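SAG family member (Sag19) (Eimeria tenella, PDB 6ZZB) is a surface antigen of unknown function from an apicomplexan parasite, with a fold probably related to that of the CAP proteins. Local coordinates at residues G163-D166 with P171-N174; Q143-A148 with A177-F182. All coordinates share one frame; numbering follows the deposited sequence.

Interaction 1 (G163-D166 with P171-N174); sequences GTYD and PFNN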
loop_
_atom_site.group_PDB
_atom_site.type_symbol
_atom_site.label_atom_id
_atom_site.label_comp_id
_atom_site.label_asym_id
_atom_site.label_seq_id
_atom_site.Cartn_x
_atom_site.Cartn_y
_atom_site.Cartn_z
ATOM N N GLY A 163 9.181 -1.006 18.400
ATOM C CA GLY A 163 9.197 -0.493 17.020
ATOM C C GLY A 163 7.869 0.173 16.678
ATOM O O GLY A 163 6.804 -0.424 16.925
ATOM N N THR A 164 7.945 1.362 16.129
ATOM C CA THR A 164 6.758 2.122 15.679
ATOM C C THR A 164 6.882 2.362 14.185
ATOM O O THR A 164 7.979 2.277 13.628
ATOM C CB THR A 164 6.554 3.422 16.465
ATOM O OG1 THR A 164 7.594 4.341 16.143
ATOM C CG2 THR A 164 6.508 3.186 17.959
ATOM N N TYR A 165 5.764 2.729 13.594
ATOM C CA TYR A 165 5.696 2.949 12.139
ATOM C C TYR A 165 6.184 4.357 11.875
ATOM O O TYR A 165 5.541 5.305 12.367
ATOM C CB TYR A 165 4.277 2.729 11.617
ATOM C CG TYR A 165 4.210 2.973 10.130
ATOM C CD1 TYR A 165 4.671 2.031 9.227
ATOM C CD2 TYR A 165 3.783 4.192 9.629
ATOM C CE1 TYR A 165 4.646 2.265 7.854
ATOM C CE2 TYR A 165 3.778 4.454 8.264
ATOM C CZ TYR A 165 4.238 3.488 7.381
ATOM O OH TYR A 165 4.198 3.738 6.026
ATOM N N ASP A 166 7.270 4.527 11.137
ATOM C CA ASP A 166 7.742 5.853 10.710
ATOM C C ASP A 166 8.284 5.696 9.301
ATOM O O ASP A 166 9.378 5.123 9.114
ATOM C CB ASP A 166 8.774 6.381 11.699
ATOM C CG ASP A 166 9.375 7.716 11.321
ATOM O OD1 ASP A 166 8.978 8.304 10.274
ATOM O OD2 ASP A 166 10.246 8.167 12.086
ATOM N N PRO A 171 12.785 0.606 9.933
ATOM C CA PRO A 171 12.820 -0.085 8.640
ATOM C C PRO A 171 11.720 0.325 7.646
ATOM O O PRO A 171 11.758 -0.179 6.524
ATOM C CB PRO A 171 12.521 -1.518 9.052
ATOM C CG PRO A 171 11.563 -1.383 10.208
ATOM C CD PRO A 171 12.023 -0.138 10.939
ATOM N N PHE A 172 10.801 1.217 8.033
ATOM C CA PHE A 172 9.571 1.474 7.234
ATOM C C PHE A 172 9.802 2.527 6.161
ATOM O O PHE A 172 8.875 2.780 5.376
ATOM C CB PHE A 172 8.406 1.777 8.162
ATOM C CG PHE A 172 8.037 0.599 9.014
ATOM C CD1 PHE A 172 7.599 -0.571 8.439
ATOM C CD2 PHE A 172 8.199 0.634 10.398
ATOM C CE1 PHE A 172 7.313 -1.690 9.203
ATOM C CE2 PHE A 172 7.924 -0.490 11.159
ATOM C CZ PHE A 172 7.458 -1.641 10.571
ATOM N N ASN A 173 11.013 3.068 6.037
ATOM C CA ASN A 173 11.436 3.850 4.860
ATOM C C ASN A 173 11.740 2.917 3.686
ATOM O O ASN A 173 11.941 3.433 2.575
ATOM C CB ASN A 173 12.641 4.745 5.184
ATOM C CG ASN A 173 13.887 3.974 5.543
ATOM O OD1 ASN A 173 13.856 2.795 5.860
ATOM N ND2 ASN A 173 15.007 4.689 5.617
ATOM N N ASN A 174 11.743 1.617 3.892
ATOM C CA ASN A 174 11.737 0.624 2.796
ATOM C C ASN A 174 10.276 0.404 2.395
ATOM O O ASN A 174 9.463 0.035 3.255
ATOM C CB ASN A 174 12.447 -0.656 3.244
ATOM C CG ASN A 174 12.391 -1.765 2.236
ATOM O OD1 ASN A 174 11.330 -2.337 2.000
ATOM N ND2 ASN A 174 13.534 -2.099 1.633
HETATM O O HOH W 1 10.320 3.009 10.660
#
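Phe172 and Tyr165 carry the aromatic part of this contact. CD1 of Tyr165 lies 3.7 Å from CG of Phe172, over one face of the phenylalanine ring and shifted toward its rim. The neighbouring Tyr165 CE1 touches the root of the same side chain, 3.8 Å from Phe172 CB. The two rings meet obliquely, with planes at 41° and centroids 5.3 Å apart. Tyr165 has its CG anti to the backbone N (chi1 179°), which lays the ring obliquely across the phenylalanine. Pro171 closes the other face of Phe172, with its CG above the ring centre. The phenylalanine is thus held between a proline and a tyrosine, and Leu153 and Pro220 also touch it.

Two backbone oxygens also pack on Phe172. Thr164 O sits at the edge of the Phe172 ring, near its plane, 3.6 Å from CD2. Asp166 O lies 3.6 Å from Phe172 CB.

The polar link between the segments is a water. It lies 2.8 Å from Asp166 O, to which it probably donates, and accepts from Phe172 N at 3.2 Å, so it can bridge the two backbones where they come nearest. Two side-chain polar atoms find partners outside the segments: Tyr165 OH is probably hydrogen-bonded to Ser178 OG, and Asp166 OD1 is hydrogen-bonded to Glu168 N. The backbone of Tyr165 also bonds to Glu217 and Asp218.

Segment 171-174 begins with a cis peptide bond before Pro171 and forms a type I beta turn from Pro171 to Asn174. The turn is closed by Asn174 N to Pro171 O at 3.2 Å. Asn174 OD1 then accepts from Ala177 N. Asn174 is thus the N-cap residue of helix 175-183, reached through the type I beta turn.

Interaction 2 (Q143-A148 with A177-F182); sequences QATYTA and ASNVAF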
loop_
_atom_site.group_PDB
_atom_site.type_symbol
_atom_site.label_atom_id
_atom_site.label_comp_id
_atom_site.label_asym_id
_atom_site.label_seq_id
_atom_site.Cartn_x
_atom_site.Cartn_y
_atom_site.Cartn_z
ATOM N N GLN A 143 2.631 -10.551 -3.602
ATOM C CA GLN A 143 3.509 -11.603 -3.034
ATOM C C GLN A 143 4.943 -11.071 -3.011
ATOM O O GLN A 143 5.648 -11.324 -2.033
ATOM C CB GLN A 143 3.426 -12.881 -3.861
ATOM C CG GLN A 143 4.281 -14.013 -3.296
ATOM C CD GLN A 143 3.921 -14.414 -1.885
ATOM O OE1 GLN A 143 4.658 -14.158 -0.918
ATOM N NE2 GLN A 143 2.782 -15.046 -1.732
ATOM N N ALA A 144 5.421 -10.398 -4.046
ATOM C CA ALA A 144 6.822 -9.968 -4.117
ATOM C C ALA A 144 7.060 -8.922 -3.026
ATOM O O ALA A 144 8.139 -8.948 -2.400
ATOM C CB ALA A 144 7.174 -9.443 -5.476
ATOM N N THR A 145 6.143 -7.969 -2.807
ATOM C CA THR A 145 6.387 -6.931 -1.781
ATOM C C THR A 145 6.364 -7.589 -0.419
ATOM O O THR A 145 7.129 -7.158 0.482
ATOM C CB THR A 145 5.403 -5.751 -1.906
ATOM O OG1 THR A 145 6.001 -4.594 -1.316
ATOM C CG2 THR A 145 4.052 -5.993 -1.284
ATOM N N TYR A 146 5.518 -8.571 -0.216
ATOM C CA TYR A 146 5.407 -9.261 1.071
ATOM C C TYR A 146 6.743 -9.940 1.378
ATOM O O TYR A 146 7.286 -9.759 2.492
ATOM C CB TYR A 146 4.259 -10.271 1.033
ATOM C CG TYR A 146 4.123 -11.032 2.319
ATOM C CD1 TYR A 146 3.360 -10.545 3.370
ATOM C CD2 TYR A 146 4.803 -12.219 2.500
ATOM C CE1 TYR A 146 3.234 -11.244 4.556
ATOM C CE2 TYR A 146 4.702 -12.921 3.694
ATOM C CZ TYR A 146 3.924 -12.425 4.724
ATOM O OH TYR A 146 3.834 -13.132 5.900
ATOM N N THR A 147 7.265 -10.711 0.441
ATOM C CA THR A 147 8.500 -11.493 0.698
ATOM C C THR A 147 9.619 -10.497 0.977
ATOM O O THR A 147 10.349 -10.645 1.998
ATOM C CB THR A 147 8.790 -12.397 -0.491
ATOM O OG1 THR A 147 7.720 -13.345 -0.517
ATOM C CG2 THR A 147 10.149 -13.074 -0.364
ATOM N N ALA A 148 9.807 -9.516 0.119
ATOM C CA ALA A 148 10.894 -8.526 0.249
ATOM C C ALA A 148 10.709 -7.736 1.548
ATOM O O ALA A 148 11.710 -7.447 2.239
ATOM C CB ALA A 148 10.993 -7.633 -0.950
ATOM N N ALA A 177 8.802 -3.005 3.254
ATOM C CA ALA A 177 8.542 -3.173 4.686
ATOM C C ALA A 177 7.285 -2.401 5.112
ATOM O O ALA A 177 6.490 -2.941 5.876
ATOM C CB ALA A 177 9.740 -2.727 5.492
ATOM N N SER A 178 7.148 -1.177 4.628
ATOM C CA SER A 178 5.926 -0.375 4.874
ATOM C C SER A 178 4.711 -1.142 4.352
ATOM O O SER A 178 3.710 -1.284 5.028
ATOM C CB SER A 178 6.076 0.964 4.259
ATOM O OG SER A 178 4.887 1.742 4.432
ATOM N N ASN A 179 4.811 -1.672 3.145
ATOM C CA ASN A 179 3.691 -2.417 2.528
ATOM C C ASN A 179 3.295 -3.589 3.417
ATOM O O ASN A 179 2.088 -3.812 3.610
ATOM C CB ASN A 179 4.044 -2.890 1.130
ATOM C CG ASN A 179 4.109 -1.791 0.096
ATOM O OD1 ASN A 179 3.655 -0.671 0.335
ATOM N ND2 ASN A 179 4.676 -2.087 -1.078
ATOM N N VAL A 180 4.254 -4.326 3.969
ATOM C CA VAL A 180 3.925 -5.476 4.834
ATOM C C VAL A 180 3.246 -4.990 6.115
ATOM O O VAL A 180 2.332 -5.683 6.587
ATOM C CB VAL A 180 5.202 -6.273 5.156
ATOM C CG1 VAL A 180 5.000 -7.241 6.301
ATOM C CG2 VAL A 180 5.671 -6.951 3.909
ATOM N N ALA A 181 3.666 -3.872 6.670
ATOM C CA ALA A 181 3.006 -3.326 7.878
ATOM C C ALA A 181 1.529 -3.082 7.594
ATOM O O ALA A 181 0.710 -3.471 8.411
ATOM C CB ALA A 181 3.735 -2.100 8.339
ATOM N N PHE A 182 1.198 -2.536 6.430
ATOM C CA PHE A 182 -0.232 -2.290 6.113
ATOM C C PHE A 182 -0.930 -3.615 5.863
ATOM O O PHE A 182 -2.046 -3.829 6.355
ATOM C CB PHE A 182 -0.380 -1.388 4.892
ATOM C CG PHE A 182 -0.156 0.053 5.185
ATOM C CD1 PHE A 182 -1.210 0.850 5.609
ATOM C CD2 PHE A 182 1.100 0.618 5.073
ATOM C CE1 PHE A 182 -1.010 2.187 5.878
ATOM C CE2 PHE A 182 1.302 1.956 5.370
ATOM C CZ PHE A 182 0.248 2.734 5.811
#
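Segments 143-148 of helix 138-155 and 177-182 of helix 175-183 cross nearly at right angles, with a signed angle of -104° between their axes. These short axes approach to 8.0 Å. The backbones come nearest at Tyr146 and Val180, whose CA atoms are 5.5 Å apart.

Thr145 and Asn179 make the polar contact. Asn179 ND2 donates to Thr145 OG1 at 2.8 Å, and the bond is nearly straight (168°). The oxygen lies close to the amide plane of Asn179. The two side chains cross at about a right angle. Thr145 CG2 adds an apolar touch, 3.9 Å from Asn179 CB. Thr145 OG1 is also hydrogen-bonded to Asn176 ND2, and Asn179 OD1 accepts from Val127 N. The buried amide therefore joins the helix 138-155 side chain to the backbone of strand 126-131.

Val180 makes the apolar contact with one branch. Val180 CG2 is anti to the carbonyl carbon and rests against the backbone of the other helix, 3.5 Å from Tyr146 O and 3.7 Å from Thr145 O. Val180 CG2 also lies 4.3 Å from Tyr146 CD1, a looser approach.

All four touching residues are buried. Farther along helix 138-155, Leu153 packs on Val180. Ile128 of strand 126-131 touches both Thr145 and Asn179. Leu60 of helix 50-61 touches Tyr146. Strand 126-131 thus meets the polar pair, and helix 50-61 the tyrosine.

After helices 50-61, 77-86 and 97-105 and strand 126-131, the chain enters helix 138-155, which supplies segment 143-148. It then enters a long loop, where 163-166 meets 171-174, and returns as helix 175-183. Interaction 1 closes a short loop of four intervening residues. Interaction 2 closes the larger excursion, with 28 residues between its segments, so interaction 1 is nested inside it. Their centres are about 12 Å apart, and they touch directly: Phe172 O packs 3.5 Å from Ser178 CB, and Pro171 O 3.4 Å from Ala177 CB. Together they fasten the loop to the start of helix 175-183 and that helix to helix 138-155.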